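Long-range contact in beta-galactosidase (Bacillus circulans subsp. alkalophilus, PDB 3TTY), which hydrolyses terminal beta-linked galactose from beta-galactosides, binding galactose in a pocket at the mouth of a TIM barrel: residues I142-G153 with I247-Y257. Sequence-based numbering, arbitrary orientation.
Sequences IVMWHVSNEYGG and IPVTTNLMGFY. With GLA (alpha-D-galactopyranose), chain H.
Asn252 and Asn149 meet through contrasting first torsions: CG of Asn252 lies between its backbone N and carbonyl carbon (chi1 52°), whereas CG of Asn149 stands opposite its backbone N (chi1 -168°), which brings the two amides together with planes 49° apart. They sit at the C-terminal end of the neighbouring parallel strands 142-146 and 249-253, the fourth and fifth of the eight-stranded TIM barrel, where this fold places its active site. Asn252 is gripped at both ends of its amide. ND2 donates to OD1 of Asn149 at 2.8 Å, from above that carbonyl's plane, and OD1 accepts the backbone N of Glu150 at 2.9 Å, in a nearly straight bond. The Asn252 bond helps fix the Asn149 amide, whose ND2 donates to O2 of the galactose at 3.1 Å and is also hydrogen-bonded to His112, while OE2 of Glu150 comes within 3.2 Å of the sugar's O1. Without the Asn252 amide, as with an alanine here, Asn149 OD1 and Glu150 N would probably lose their mates and the Asn149 amide would be less firmly fixed. Glu307 and Arg111 also bind the galactose. Below the pocket the strands are zipped by Trp145 N to Pro248 O, Thr250 N to Trp145 O and Val147 N to Thr250 O, the ladder expected of parallel pairing. On the side facing helix 215-243, CG2 of Val147 presses tightly on CG1 of Val249 at 3.5 Å, and CG2 of Ile247 lies 3.4 Å from CD1 of Trp145, whose NE1 bonds to Thr244. Nearer the pocket, Thr251 OG1 donates to Val147 O at 2.8 Å and accepts from a water, which also donates to Asn252 O and accepts from Tyr151 N, 3.0 Å away.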
ATOM      1  N   ILE A 142     -30.226  -5.602  37.405  1.00 21.59           N
ATOM      2  CA  ILE A 142     -30.057  -5.353  35.975  1.00 21.76           C
ATOM      3  C   ILE A 142     -30.731  -4.060  35.550  1.00 22.37           C
ATOM      4  O   ILE A 142     -31.950  -3.947  35.578  1.00 21.39           O
ATOM      5  CB  ILE A 142     -30.616  -6.509  35.139  1.00 19.83           C
ATOM      6  CG1 ILE A 142     -29.965  -7.826  35.562  1.00 20.90           C
ATOM      7  CG2 ILE A 142     -30.404  -6.238  33.664  1.00 19.46           C
ATOM      8  CD1 ILE A 142     -30.507  -9.038  34.832  1.00 18.66           C
ATOM      9  N   VAL A 143     -29.930  -3.087  35.133  1.00 23.01           N
ATOM     10  CA  VAL A 143     -30.440  -1.760  34.845  1.00 18.97           C
ATOM     11  C   VAL A 143     -30.436  -1.464  33.353  1.00 23.35           C
ATOM     12  O   VAL A 143     -30.954  -0.430  32.913  1.00 24.22           O
ATOM     13  CB  VAL A 143     -29.587  -0.690  35.554  1.00 26.76           C
ATOM     14  CG1 VAL A 143     -29.856  -0.678  37.065  1.00 24.84           C
ATOM     15  CG2 VAL A 143     -28.102  -0.932  35.271  1.00 22.79           C
ATOM     16  N   MET A 144     -29.833  -2.359  32.575  1.00 22.72           N
ATOM     17  CA  MET A 144     -29.619  -2.117  31.149  1.00 23.95           C
ATOM     18  C   MET A 144     -29.238  -3.413  30.440  1.00 21.62           C
ATOM     19  O   MET A 144     -28.469  -4.205  30.980  1.00 22.77           O
ATOM     20  CB  MET A 144     -28.523  -1.066  30.964  1.00 19.00           C
ATOM     21  CG  MET A 144     -28.223  -0.676  29.522  1.00 17.34           C
ATOM     22  SD  MET A 144     -29.545   0.243  28.673  1.00 22.17           S
ATOM     23  CE  MET A 144     -29.790   1.634  29.769  1.00 24.12           C
ATOM     24  N   TRP A 145     -29.795  -3.634  29.248  1.00 19.71           N
ATOM     25  CA  TRP A 145     -29.361  -4.730  28.376  1.00 21.50           C
ATOM     26  C   TRP A 145     -28.378  -4.195  27.341  1.00 19.61           C
ATOM     27  O   TRP A 145     -28.599  -3.144  26.743  1.00 18.06           O
ATOM     28  CB  TRP A 145     -30.537  -5.400  27.645  1.00 19.50           C
ATOM     29  CG  TRP A 145     -31.398  -6.294  28.493  1.00 20.95           C
ATOM     30  CD1 TRP A 145     -32.634  -6.003  28.985  1.00 19.53           C
ATOM     31  CD2 TRP A 145     -31.096  -7.626  28.941  1.00 19.25           C
ATOM     32  NE1 TRP A 145     -33.117  -7.060  29.711  1.00 20.73           N
ATOM     33  CE2 TRP A 145     -32.193  -8.069  29.701  1.00 19.66           C
ATOM     34  CE3 TRP A 145     -30.002  -8.479  28.779  1.00 16.18           C
ATOM     35  CZ2 TRP A 145     -32.232  -9.326  30.295  1.00 21.23           C
ATOM     36  CZ3 TRP A 145     -30.039  -9.722  29.373  1.00 20.63           C
ATOM     37  CH2 TRP A 145     -31.144 -10.137  30.121  1.00 22.13           C
ATOM     38  N   HIS A 146     -27.308  -4.949  27.123  1.00 17.50           N
ATOM     39  CA  HIS A 146     -26.232  -4.585  26.212  1.00 15.93           C
ATOM     40  C   HIS A 146     -26.227  -5.646  25.102  1.00 18.82           C
ATOM     41  O   HIS A 146     -25.566  -6.690  25.210  1.00 18.36           O
ATOM     42  CB  HIS A 146     -24.925  -4.532  27.029  1.00 15.06           C
ATOM     43  CG  HIS A 146     -23.672  -4.293  26.236  1.00 16.50           C
ATOM     44  ND1 HIS A 146     -23.363  -4.989  25.086  1.00 16.59           N
ATOM     45  CD2 HIS A 146     -22.610  -3.493  26.489  1.00 19.92           C
ATOM     46  CE1 HIS A 146     -22.174  -4.606  24.651  1.00 16.83           C
ATOM     47  NE2 HIS A 146     -21.693  -3.700  25.481  1.00 18.01           N
ATOM     48  N   VAL A 147     -26.995  -5.380  24.046  1.00 15.96           N
ATOM     49  CA  VAL A 147     -27.174  -6.338  22.950  1.00 18.64           C
ATOM     50  C   VAL A 147     -25.918  -6.478  22.115  1.00 18.93           C
ATOM     51  O   VAL A 147     -25.386  -5.477  21.604  1.00 17.93           O
ATOM     52  CB  VAL A 147     -28.322  -5.928  22.012  1.00 17.29           C
ATOM     53  CG1 VAL A 147     -28.324  -6.804  20.753  1.00 15.89           C
ATOM     54  CG2 VAL A 147     -29.655  -5.999  22.747  1.00 16.16           C
ATOM     55  N   SER A 148     -25.436  -7.713  21.983  1.00 16.41           N
ATOM     56  CA  SER A 148     -24.260  -7.975  21.160  1.00 16.87           C
ATOM     57  C   SER A 148     -23.103  -7.071  21.623  1.00 17.47           C
ATOM     58  O   SER A 148     -22.955  -6.806  22.816  1.00 17.77           O
ATOM     59  CB  SER A 148     -24.599  -7.730  19.681  1.00 17.61           C
ATOM     60  OG  SER A 148     -23.608  -8.252  18.811  1.00 18.84           O
ATOM     61  N   ASN A 149     -22.289  -6.620  20.675  1.00 18.10           N
ATOM     62  CA  ASN A 149     -21.217  -5.673  20.930  1.00 15.30           C
ATOM     63  C   ASN A 149     -20.728  -5.097  19.606  1.00 16.21           C
ATOM     64  O   ASN A 149     -20.433  -5.848  18.672  1.00 16.24           O
ATOM     65  CB  ASN A 149     -20.048  -6.336  21.660  1.00 11.84           C
ATOM     66  CG  ASN A 149     -19.052  -5.317  22.189  1.00 16.00           C
ATOM     67  OD1 ASN A 149     -19.373  -4.528  23.074  1.00 15.17           O
ATOM     68  ND2 ASN A 149     -17.844  -5.320  21.641  1.00 18.55           N
ATOM     69  N   GLU A 150     -20.644  -3.771  19.537  1.00 12.86           N
ATOM     70  CA  GLU A 150     -20.219  -3.060  18.324  1.00 18.17           C
ATOM     71  C   GLU A 150     -20.566  -3.771  16.995  1.00 19.11           C
ATOM     72  O   GLU A 150     -19.681  -4.271  16.295  1.00 18.48           O
ATOM     73  CB  GLU A 150     -18.714  -2.735  18.377  1.00 16.33           C
ATOM     74  CG  GLU A 150     -18.297  -1.813  19.512  1.00 16.76           C
ATOM     75  CD  GLU A 150     -16.928  -1.165  19.287  1.00 22.41           C
ATOM     76  OE1 GLU A 150     -16.082  -1.747  18.560  1.00 22.09           O
ATOM     77  OE2 GLU A 150     -16.703  -0.059  19.833  1.00 18.78           O
ATOM     78  N   TYR A 151     -21.852  -3.828  16.663  1.00 16.70           N
ATOM     79  CA  TYR A 151     -22.278  -4.254  15.332  1.00 16.87           C
ATOM     80  C   TYR A 151     -21.506  -3.508  14.227  1.00 18.12           C
ATOM     81  O   TYR A 151     -21.274  -2.304  14.318  1.00 16.11           O
ATOM     82  CB  TYR A 151     -23.761  -3.973  15.159  1.00 17.94           C
ATOM     83  CG  TYR A 151     -24.710  -4.914  15.865  1.00 14.19           C
ATOM     84  CD1 TYR A 151     -24.878  -6.209  15.421  1.00 15.01           C
ATOM     85  CD2 TYR A 151     -25.480  -4.484  16.944  1.00 14.76           C
ATOM     86  CE1 TYR A 151     -25.762  -7.065  16.032  1.00 14.92           C
ATOM     87  CE2 TYR A 151     -26.387  -5.336  17.567  1.00 14.06           C
ATOM     88  CZ  TYR A 151     -26.521  -6.625  17.096  1.00 15.96           C
ATOM     89  OH  TYR A 151     -27.406  -7.497  17.686  1.00 17.10           O
ATOM     90  N   GLY A 152     -21.101  -4.214  13.177  1.00 20.65           N
ATOM     91  CA  GLY A 152     -20.350  -3.554  12.122  1.00 18.68           C
ATOM     92  C   GLY A 152     -19.711  -4.476  11.112  1.00 19.32           C
ATOM     93  O   GLY A 152     -19.757  -5.697  11.261  1.00 19.63           O
ATOM     94  N   GLY A 153     -19.115  -3.885  10.075  1.00 17.49           N
ATOM     95  CA  GLY A 153     -18.538  -4.646   8.983  1.00 14.75           C
ATOM     96  C   GLY A 153     -19.596  -5.120   7.996  1.00 18.77           C
ATOM     97  O   GLY A 153     -20.752  -5.328   8.358  1.00 17.66           O
ATOM     98  N   ILE A 247     -36.940  -3.209  31.429  1.00 26.52           N
ATOM     99  CA  ILE A 247     -35.497  -3.016  31.391  1.00 25.69           C
ATOM    100  C   ILE A 247     -35.115  -2.433  30.044  1.00 18.61           C
ATOM    101  O   ILE A 247     -35.420  -3.019  29.016  1.00 26.77           O
ATOM    102  CB  ILE A 247     -34.717  -4.318  31.631  1.00 20.26           C
ATOM    103  CG1 ILE A 247     -35.145  -4.950  32.956  1.00 22.11           C
ATOM    104  CG2 ILE A 247     -33.226  -4.021  31.643  1.00 22.59           C
ATOM    105  CD1 ILE A 247     -34.293  -6.153  33.406  1.00 19.63           C
ATOM    106  N   PRO A 248     -34.445  -1.270  30.042  1.00 21.60           N
ATOM    107  CA  PRO A 248     -34.056  -0.608  28.788  1.00 22.11           C
ATOM    108  C   PRO A 248     -32.993  -1.395  28.022  1.00 21.99           C
ATOM    109  O   PRO A 248     -32.241  -2.173  28.614  1.00 21.55           O
ATOM    110  CB  PRO A 248     -33.477   0.739  29.256  1.00 21.44           C
ATOM    111  CG  PRO A 248     -33.906   0.887  30.672  1.00 21.05           C
ATOM    112  CD  PRO A 248     -34.011  -0.503  31.219  1.00 22.72           C
ATOM    113  N   VAL A 249     -32.929  -1.182  26.715  1.00 20.15           N
ATOM    114  CA  VAL A 249     -32.058  -1.968  25.858  1.00 18.47           C
ATOM    115  C   VAL A 249     -31.227  -1.044  24.994  1.00 21.68           C
ATOM    116  O   VAL A 249     -31.753  -0.086  24.410  1.00 22.82           O
ATOM    117  CB  VAL A 249     -32.868  -2.859  24.910  1.00 23.53           C
ATOM    118  CG1 VAL A 249     -31.927  -3.735  24.081  1.00 18.17           C
ATOM    119  CG2 VAL A 249     -33.878  -3.700  25.690  1.00 20.23           C
ATOM    120  N   THR A 250     -29.931  -1.324  24.917  1.00 15.07           N
ATOM    121  CA  THR A 250     -29.051  -0.569  24.040  1.00 15.47           C
ATOM    122  C   THR A 250     -28.076  -1.504  23.343  1.00 16.02           C
ATOM    123  O   THR A 250     -28.033  -2.712  23.620  1.00 16.32           O
ATOM    124  CB  THR A 250     -28.260   0.503  24.816  1.00 17.98           C
ATOM    125  OG1 THR A 250     -27.589   1.367  23.900  1.00 16.15           O
ATOM    126  CG2 THR A 250     -27.226  -0.139  25.744  1.00 16.51           C
ATOM    127  N   THR A 251     -27.305  -0.940  22.425  1.00 15.72           N
ATOM    128  CA  THR A 251     -26.116  -1.602  21.913  1.00 17.42           C
ATOM    129  C   THR A 251     -25.064  -0.509  21.760  1.00 13.38           C
ATOM    130  O   THR A 251     -25.412   0.667  21.721  1.00 13.69           O
ATOM    131  CB  THR A 251     -26.381  -2.387  20.591  1.00 15.45           C
ATOM    132  OG1 THR A 251     -25.195  -3.092  20.219  1.00 18.47           O
ATOM    133  CG2 THR A 251     -26.809  -1.434  19.447  1.00 14.87           C
ATOM    134  N   ASN A 252     -23.785  -0.863  21.735  1.00 14.34           N
ATOM    135  CA  ASN A 252     -22.756   0.178  21.796  1.00 15.33           C
ATOM    136  C   ASN A 252     -22.237   0.628  20.425  1.00 18.56           C
ATOM    137  O   ASN A 252     -21.717  -0.182  19.645  1.00 16.67           O
ATOM    138  CB  ASN A 252     -21.613  -0.186  22.764  1.00 16.77           C
ATOM    139  CG  ASN A 252     -21.022  -1.566  22.505  1.00 17.46           C
ATOM    140  OD1 ASN A 252     -21.630  -2.399  21.841  1.00 19.23           O
ATOM    141  ND2 ASN A 252     -19.839  -1.816  23.051  1.00 15.17           N
ATOM    142  N   LEU A 253     -22.389   1.923  20.149  1.00 14.05           N
ATOM    143  CA  LEU A 253     -22.088   2.486  18.830  1.00 18.40           C
ATOM    144  C   LEU A 253     -20.714   3.149  18.802  1.00 18.69           C
ATOM    145  O   LEU A 253     -20.073   3.327  19.847  1.00 19.87           O
ATOM    146  CB  LEU A 253     -23.157   3.508  18.414  1.00 17.22           C
ATOM    147  CG  LEU A 253     -24.611   3.130  18.700  1.00 18.35           C
ATOM    148  CD1 LEU A 253     -25.550   4.185  18.146  1.00 18.27           C
ATOM    149  CD2 LEU A 253     -24.951   1.764  18.146  1.00 18.01           C
ATOM    150  N   MET A 254     -20.281   3.548  17.610  1.00 16.22           N
ATOM    151  CA  MET A 254     -18.891   3.960  17.427  1.00 22.17           C
ATOM    152  C   MET A 254     -18.749   5.369  16.863  1.00 20.29           C
ATOM    153  O   MET A 254     -17.834   5.647  16.096  1.00 20.68           O
ATOM    154  CB  MET A 254     -18.136   2.933  16.580  1.00 16.37           C
ATOM    155  CG  MET A 254     -18.037   1.574  17.273  1.00 17.46           C
ATOM    156  SD  MET A 254     -17.351   0.243  16.270  1.00 22.85           S
ATOM    157  CE  MET A 254     -18.753  -0.128  15.222  1.00 19.90           C
ATOM    158  N   GLY A 255     -19.660   6.254  17.256  1.00 14.31           N
ATOM    159  CA  GLY A 255     -19.559   7.652  16.885  1.00 18.19           C
ATOM    160  C   GLY A 255     -19.679   7.865  15.390  1.00 20.15           C
ATOM    161  O   GLY A 255     -20.685   7.488  14.776  1.00 16.26           O
ATOM    162  N   PHE A 256     -18.641   8.456  14.805  1.00 19.42           N
ATOM    163  CA  PHE A 256     -18.617   8.755  13.376  1.00 20.76           C
ATOM    164  C   PHE A 256     -18.198   7.566  12.509  1.00 21.76           C
ATOM    165  O   PHE A 256     -17.688   7.741  11.404  1.00 21.23           O
ATOM    166  CB  PHE A 256     -17.720   9.962  13.108  1.00 21.66           C
ATOM    167  CG  PHE A 256     -18.428  11.278  13.267  1.00 22.87           C
ATOM    168  CD1 PHE A 256     -19.098  11.854  12.192  1.00 18.64           C
ATOM    169  CD2 PHE A 256     -18.441  11.929  14.489  1.00 21.03           C
ATOM    170  CE1 PHE A 256     -19.751  13.059  12.333  1.00 20.84           C
ATOM    171  CE2 PHE A 256     -19.106  13.138  14.640  1.00 20.97           C
ATOM    172  CZ  PHE A 256     -19.759  13.701  13.562  1.00 20.77           C
ATOM    173  N   TYR A 257     -18.408   6.360  13.031  1.00 20.21           N
ATOM    174  CA  TYR A 257     -18.191   5.133  12.281  1.00 20.12           C
ATOM    175  C   TYR A 257     -18.930   5.237  10.949  1.00 19.36           C
ATOM    176  O   TYR A 257     -20.129   5.514  10.917  1.00 18.69           O
ATOM    177  CB  TYR A 257     -18.699   3.945  13.113  1.00 21.14           C
ATOM    178  CG  TYR A 257     -18.607   2.572  12.484  1.00 21.84           C
ATOM    179  CD1 TYR A 257     -17.394   2.067  12.020  1.00 23.52           C
ATOM    180  CD2 TYR A 257     -19.735   1.757  12.393  1.00 22.93           C
ATOM    181  CE1 TYR A 257     -17.312   0.792  11.463  1.00 21.96           C
ATOM    182  CE2 TYR A 257     -19.667   0.485  11.841  1.00 20.53           C
ATOM    183  CZ  TYR A 257     -18.456   0.008  11.374  1.00 24.64           C
ATOM    184  OH  TYR A 257     -18.395  -1.261  10.830  1.00 25.24           O
TER
HETATM  185  C1  GLA H 677     -14.320  -1.502  21.595  1.00 24.02           C
HETATM  186  C2  GLA H 677     -14.957  -2.818  22.104  1.00 19.21           C
HETATM  187  C3  GLA H 677     -14.362  -3.296  23.440  1.00 19.40           C
HETATM  188  C4  GLA H 677     -12.846  -3.247  23.315  1.00 19.50           C
HETATM  189  C5  GLA H 677     -12.414  -1.844  22.878  1.00 21.87           C
HETATM  190  C6  GLA H 677     -10.882  -1.800  22.836  1.00 18.83           C
HETATM  191  O1  GLA H 677     -14.662  -0.318  22.338  1.00 25.40           O
HETATM  192  O2  GLA H 677     -16.359  -2.662  22.255  1.00 19.74           O
HETATM  193  O3  GLA H 677     -14.751  -4.646  23.750  1.00 16.09           O
HETATM  194  O4  GLA H 677     -12.496  -4.187  22.308  1.00 18.67           O
HETATM  195  O5  GLA H 677     -12.903  -1.593  21.556  1.00 21.74           O
HETATM  196  O6  GLA H 677     -10.429  -0.440  22.815  1.00 19.98           O
HETATM  197  O   HOH W   1     -23.346  -1.872  18.327  1.00 17.75           O